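NADH kinase POS5 (Saccharomyces cerevisiae, PDB 3AFO) phosphorylates NADH and, with a twofold weaker preference, NAD(+) at the expense of ATP, making it a key source of the reductant NADPH in yeast. Local coordinates at residues 43-48 and 113-118; 77-82 and 103-108. All coordinates share one frame; numbering follows the deposited sequence. Where two conformers were deposited one is given.

Of the segments in the two contacts, strand 43-48 comes first; it pairs with 74-76 on one side and 117-122 on the other. The chain then runs through helix 53-69 and strand 74-76 to residues 77-82, where contact 2 begins; it is closed 21 residues later, when strand 101-105 reaches residues 103-108. Helix 108-114 follows directly and delivers the chain to residues 113-118, which close contact 1 against 43-48. The shorter loop thus lies wholly within the longer one. Contact 1 joins two neighbouring strands of the five-stranded parallel sheet, whereas contact 2 fastens the edge of that sheet to strand 101-105. The two meet where Tyr45 packs against Val77 and Gln78.

Contact 1 (43-48 and 113-118); sequences NVYITK and NRTDLL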
loop_
_atom_site.group_PDB
_atom_site.type_symbol
_atom_site.label_atom_id
_atom_site.label_comp_id
_atom_site.label_asym_id
_atom_site.label_seq_id
_atom_site.Cartn_x
_atom_site.Cartn_y
_atom_site.Cartn_z
ATOM N N ASN A 43 37.338 -16.917 -24.472
ATOM C CA ASN A 43 36.171 -16.678 -25.320
ATOM C C ASN A 43 35.188 -15.680 -24.681
ATOM O O ASN A 43 34.439 -16.028 -23.757
ATOM C CB ASN A 43 35.437 -17.981 -25.628
ATOM C CG ASN A 43 36.318 -19.025 -26.326
ATOM O OD1 ASN A 43 37.419 -18.729 -26.818
ATOM N ND2 ASN A 43 35.820 -20.259 -26.373
ATOM N N VAL A 44 35.199 -14.451 -25.178
ATOM C CA VAL A 44 34.367 -13.391 -24.616
ATOM C C VAL A 44 33.224 -13.063 -25.570
ATOM O O VAL A 44 33.447 -12.545 -26.664
ATOM C CB VAL A 44 35.212 -12.132 -24.307
ATOM C CG1 VAL A 44 34.345 -11.002 -23.716
ATOM C CG2 VAL A 44 36.353 -12.484 -23.335
ATOM N N TYR A 45 32.002 -13.380 -25.150
ATOM C CA TYR A 45 30.790 -13.030 -25.895
ATOM C C TYR A 45 30.262 -11.647 -25.485
ATOM O O TYR A 45 30.012 -11.388 -24.303
ATOM C CB TYR A 45 29.720 -14.102 -25.694
ATOM C CG TYR A 45 28.370 -13.829 -26.322
ATOM C CD1 TYR A 45 28.262 -13.352 -27.625
ATOM C CD2 TYR A 45 27.195 -14.098 -25.619
ATOM C CE1 TYR A 45 27.023 -13.121 -28.204
ATOM C CE2 TYR A 45 25.945 -13.877 -26.193
ATOM C CZ TYR A 45 25.869 -13.387 -27.484
ATOM O OH TYR A 45 24.642 -13.162 -28.067
ATOM N N ILE A 46 30.091 -10.771 -26.472
ATOM C CA ILE A 46 29.686 -9.393 -26.204
ATOM C C ILE A 46 28.358 -9.090 -26.871
ATOM O O ILE A 46 28.187 -9.321 -28.076
ATOM C CB ILE A 46 30.747 -8.357 -26.676
ATOM C CG1 ILE A 46 32.147 -8.763 -26.219
ATOM C CG2 ILE A 46 30.406 -6.952 -26.149
ATOM C CD1 ILE A 46 33.248 -8.057 -26.964
ATOM N N THR A 47 27.415 -8.584 -26.079
ATOM C CA THR A 47 26.109 -8.178 -26.583
ATOM C C THR A 47 25.880 -6.710 -26.256
ATOM O O THR A 47 26.460 -6.181 -25.306
ATOM C CB THR A 47 24.969 -9.010 -25.955
ATOM O OG1 THR A 47 24.823 -8.663 -24.573
ATOM C CG2 THR A 47 25.270 -10.478 -26.059
ATOM N N LYS A 48 25.034 -6.055 -27.045
ATOM C CA LYS A 48 24.740 -4.639 -26.819
ATOM C C LYS A 48 23.274 -4.333 -27.038
ATOM O O LYS A 48 22.570 -5.061 -27.730
ATOM C CB LYS A 48 25.601 -3.747 -27.719
ATOM C CG LYS A 48 25.317 -3.883 -29.215
ATOM C CD LYS A 48 26.159 -2.902 -30.021
ATOM C CE LYS A 48 26.003 -3.128 -31.530
ATOM N NZ LYS A 48 24.585 -3.004 -32.006
ATOM N N ASN A 113 27.808 -22.773 -26.289
ATOM C CA ASN A 113 28.778 -23.830 -25.961
ATOM C C ASN A 113 30.205 -23.361 -25.736
ATOM O O ASN A 113 31.014 -24.074 -25.127
ATOM C CB ASN A 113 28.815 -24.879 -27.081
ATOM C CG ASN A 113 27.515 -25.623 -27.231
ATOM O OD1 ASN A 113 27.167 -26.063 -28.332
ATOM N ND2 ASN A 113 26.776 -25.775 -26.124
ATOM N N ARG A 114 30.520 -22.172 -26.239
ATOM C CA ARG A 114 31.905 -21.722 -26.283
ATOM C C ARG A 114 32.218 -20.481 -25.454
ATOM O O ARG A 114 33.375 -20.135 -25.266
ATOM C CB ARG A 114 32.353 -21.581 -27.737
ATOM C CG ARG A 114 32.575 -22.953 -28.365
ATOM C CD ARG A 114 32.450 -22.928 -29.855
ATOM N NE ARG A 114 32.660 -24.263 -30.409
ATOM C CZ ARG A 114 31.684 -25.076 -30.802
ATOM N NH1 ARG A 114 30.409 -24.701 -30.710
ATOM N NH2 ARG A 114 31.988 -26.270 -31.288
ATOM N N THR A 115 31.182 -19.838 -24.926
ATOM C CA THR A 115 31.355 -18.628 -24.119
ATOM C C THR A 115 31.958 -18.870 -22.726
ATOM O O THR A 115 31.401 -19.616 -21.926
ATOM C CB THR A 115 30.002 -17.876 -23.997
ATOM O OG1 THR A 115 29.552 -17.482 -25.302
ATOM C CG2 THR A 115 30.152 -16.646 -23.128
ATOM N N ASP A 116 33.088 -18.231 -22.431
ATOM C CA ASP A 116 33.648 -18.222 -21.074
ATOM C C ASP A 116 33.035 -17.093 -20.235
ATOM O O ASP A 116 32.905 -17.204 -19.011
ATOM C CB ASP A 116 35.173 -18.021 -21.086
ATOM C CG ASP A 116 35.924 -19.047 -21.956
ATOM O OD1 ASP A 116 35.336 -20.099 -22.324
ATOM O OD2 ASP A 116 37.115 -18.778 -22.260
ATOM N N LEU A 117 32.695 -15.992 -20.907
ATOM C CA LEU A 117 32.263 -14.776 -20.236
ATOM C C LEU A 117 31.286 -14.014 -21.117
ATOM O O LEU A 117 31.541 -13.811 -22.308
ATOM C CB LEU A 117 33.471 -13.890 -19.907
ATOM C CG LEU A 117 33.241 -12.532 -19.229
ATOM C CD1 LEU A 117 33.011 -12.705 -17.744
ATOM C CD2 LEU A 117 34.424 -11.595 -19.470
ATOM N N LEU A 118 30.166 -13.613 -20.521
ATOM C CA LEU A 118 29.194 -12.744 -21.159
ATOM C C LEU A 118 29.461 -11.301 -20.730
ATOM O O LEU A 118 29.501 -11.009 -19.539
ATOM C CB LEU A 118 27.752 -13.171 -20.801
ATOM C CG LEU A 118 26.595 -12.212 -21.162
ATOM C CD1 LEU A 118 26.471 -11.999 -22.672
ATOM C CD2 LEU A 118 25.250 -12.669 -20.566
#
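Backbone bonds set strands 43-48 and 117-122 in parallel. Tyr45 N gives a hydrogen bond to Leu117 O (2.9 Å), lying almost on the C=O axis with its N-H bent (148°), while Asn43 O is gripped twice: firmly by Asp116 N (2.9 Å), weakly by Leu117 N. Two side-chain bonds fasten Asn43. Its CG lies anti to the carbonyl carbon (chi1 -58°), so that Asn43 ND2 reaches a lone pair of Arg114 O at 2.7 Å, with that oxygen in the amide plane. Asp116, CG beside its own backbone N, sets OD2 2.9 Å from Asn43 N, which meets it from above the carboxylate plane; OD2 also accepts Gln42 N. Apolar contacts occupy both faces. On one, Val44 CG1 loosely approaches Leu117 CD2. On the other, Tyr45, with CG anti to N (chi1 176°), runs alongside Leu118, whose CD1 lies 3.7 Å from Tyr45 CD2 and 3.9 Å from Thr47 CG2. Thr115 OG1, hydrogen-bonded to Ile111 O, lies 3.4 Å from Tyr45 CB. This pairing lies in the parallel sheet of the N-terminal domain; strand 74-76 bonds along the other edge of 43-48, Ile46 packs on helix 53-69, and helix 108-114 leads into the second strand.

Contact 2 (77-82 and 103-108); sequences VQPDVA and LYTGPE
Thr105, Val77 and Leu103 bury the most surface where the end of strand 101-105 meets the turn into helix 79-86. Thr105 points its side chain at the turn. With its hydroxyl anti to the backbone N (chi1 -163°), Thr105 OG1 reaches Val77 O at 2.7 Å and donates its proton there, approaching from above the carbonyl plane. Thr105 OG1 also sits 2.9 Å from Pro79 N. Proline has no N-H to give, so this approach is a close packing contact and not a hydrogen bond; Pro79 CG and CD each come to 3.4 Å from Thr105 OG1. Pro79 CG also lies 3.4 Å from Gly106 O, so the ring bridges the hydroxyl and the next carbonyl as the chain leaves the strand. The Thr105 side chain also touches Ile10 of strand 8-12.

Val77 is held by its backbone. Val77 N lies 3.0 Å from Tyr104 O, nearly on its C=O axis, and the Val77 carbonyl takes the threonine hydroxyl, so one residue is gripped through both of its peptide groups.

Leu103, two residues back on the same side of the strand as Thr105, takes the first turn of the helix. Leu103 CD1 lies 4.0 Å from Ala82 O, and Ala82 CB faces Thr105 CB at 4.3 Å, while Leu103 also touches Val75 and helix 53-69.

Gln78 is the N-cap residue, and its O receives Ala82 N to open the helix. The whole is a strand-to-helix junction of an alpha/beta fold: Tyr104 makes backbone hydrogen bonds to Val75 and Val77, linking strand 101-105, which pairs with 8-12, to the end of strand 74-76, the outermost strand of the parallel sheet in the N-terminal ATP-NAD kinase domain.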
loop_
_atom_site.group_PDB
_atom_site.type_symbol
_atom_site.label_atom_id
_atom_site.label_comp_id
_atom_site.label_asym_id
_atom_site.label_seq_id
_atom_site.Cartn_x
_atom_site.Cartn_y
_atom_site.Cartn_z
ATOM N N VAL A 77 30.366 -12.303 -31.185
ATOM C CA VAL A 77 29.187 -11.423 -31.239
ATOM C C VAL A 77 28.132 -12.124 -32.073
ATOM O O VAL A 77 28.434 -13.111 -32.742
ATOM C CB VAL A 77 29.491 -9.993 -31.821
ATOM C CG1 VAL A 77 30.518 -9.272 -30.991
ATOM C CG2 VAL A 77 29.948 -10.065 -33.290
ATOM N N GLN A 78 26.905 -11.604 -32.019
ATOM C CA GLN A 78 25.794 -12.045 -32.864
ATOM C C GLN A 78 26.111 -11.868 -34.357
ATOM O O GLN A 78 26.879 -10.976 -34.714
ATOM C CB GLN A 78 24.533 -11.243 -32.514
ATOM C CG GLN A 78 23.968 -11.557 -31.137
ATOM C CD GLN A 78 23.442 -12.966 -31.066
ATOM O OE1 GLN A 78 22.345 -13.259 -31.539
ATOM N NE2 GLN A 78 24.226 -13.853 -30.483
ATOM N N PRO A 79 25.520 -12.717 -35.226
ATOM C CA PRO A 79 25.749 -12.624 -36.676
ATOM C C PRO A 79 25.399 -11.269 -37.307
ATOM O O PRO A 79 26.179 -10.743 -38.107
ATOM C CB PRO A 79 24.853 -13.732 -37.246
ATOM C CG PRO A 79 24.736 -14.713 -36.140
ATOM C CD PRO A 79 24.690 -13.892 -34.890
ATOM N N ASP A 80 24.248 -10.709 -36.948
ATOM C CA ASP A 80 23.841 -9.425 -37.505
ATOM C C ASP A 80 24.718 -8.280 -36.984
ATOM O O ASP A 80 24.988 -7.323 -37.708
ATOM C CB ASP A 80 22.336 -9.161 -37.301
ATOM C CG ASP A 80 21.891 -9.249 -35.834
ATOM O OD1 ASP A 80 22.653 -9.732 -34.966
ATOM O OD2 ASP A 80 20.743 -8.833 -35.557
ATOM N N VAL A 81 25.171 -8.411 -35.739
ATOM C CA VAL A 81 26.073 -7.454 -35.112
ATOM C C VAL A 81 27.459 -7.467 -35.771
ATOM O O VAL A 81 28.022 -6.404 -36.047
ATOM C CB VAL A 81 26.179 -7.698 -33.591
ATOM C CG1 VAL A 81 27.386 -7.003 -33.001
ATOM C CG2 VAL A 81 24.895 -7.232 -32.888
ATOM N N ALA A 82 27.994 -8.667 -36.022
ATOM C CA ALA A 82 29.262 -8.831 -36.749
ATOM C C ALA A 82 29.251 -8.051 -38.065
ATOM O O ALA A 82 30.164 -7.260 -38.338
ATOM C CB ALA A 82 29.544 -10.313 -37.009
ATOM N N LEU A 103 36.240 -11.403 -35.700
ATOM C CA LEU A 103 34.997 -11.501 -34.958
ATOM C C LEU A 103 34.435 -12.882 -35.210
ATOM O O LEU A 103 34.136 -13.229 -36.351
ATOM C CB LEU A 103 33.986 -10.459 -35.455
ATOM C CG LEU A 103 34.402 -8.982 -35.398
ATOM C CD1 LEU A 103 33.271 -8.112 -35.936
ATOM C CD2 LEU A 103 34.803 -8.559 -33.978
ATOM N N TYR A 104 34.287 -13.665 -34.149
ATOM C CA TYR A 104 33.664 -14.984 -34.265
ATOM C C TYR A 104 32.161 -14.893 -34.055
ATOM O O TYR A 104 31.689 -14.171 -33.170
ATOM C CB TYR A 104 34.298 -15.963 -33.284
ATOM C CG TYR A 104 35.777 -16.141 -33.529
ATOM C CD1 TYR A 104 36.243 -17.109 -34.423
ATOM C CD2 TYR A 104 36.706 -15.339 -32.883
ATOM C CE1 TYR A 104 37.596 -17.264 -34.669
ATOM C CE2 TYR A 104 38.057 -15.485 -33.118
ATOM C CZ TYR A 104 38.493 -16.452 -34.014
ATOM O OH TYR A 104 39.838 -16.587 -34.235
ATOM N N THR A 105 31.415 -15.612 -34.886
ATOM C CA THR A 105 29.968 -15.604 -34.823
ATOM C C THR A 105 29.357 -16.915 -35.319
ATOM O O THR A 105 30.028 -17.725 -35.967
ATOM C CB THR A 105 29.376 -14.419 -35.625
ATOM O OG1 THR A 105 28.024 -14.220 -35.219
ATOM C CG2 THR A 105 29.412 -14.676 -37.138
ATOM N N GLY A 106 28.078 -17.105 -35.010
ATOM C CA GLY A 106 27.311 -18.250 -35.490
ATOM C C GLY A 106 25.961 -18.317 -34.793
ATOM O O GLY A 106 25.555 -17.353 -34.145
ATOM N N PRO A 107 25.259 -19.459 -34.927
ATOM C CA PRO A 107 23.966 -19.689 -34.250
ATOM C C PRO A 107 24.113 -19.770 -32.720
ATOM O O PRO A 107 25.177 -20.159 -32.224
ATOM C CB PRO A 107 23.506 -21.041 -34.805
ATOM C CG PRO A 107 24.414 -21.338 -35.996
ATOM C CD PRO A 107 25.676 -20.608 -35.756
ATOM N N GLU A 108 23.046 -19.423 -31.996
ATOM C CA GLU A 108 23.040 -19.392 -30.523
ATOM C C GLU A 108 23.703 -20.611 -29.891
ATOM O O GLU A 108 24.601 -20.469 -29.064
ATOM C CB GLU A 108 21.610 -19.228 -29.957
ATOM C CG GLU A 108 20.644 -18.425 -30.837
ATOM C CD GLU A 108 19.719 -17.494 -30.048
ATOM O OE1 GLU A 108 18.971 -17.974 -29.162
ATOM O OE2 GLU A 108 19.734 -16.271 -30.331
#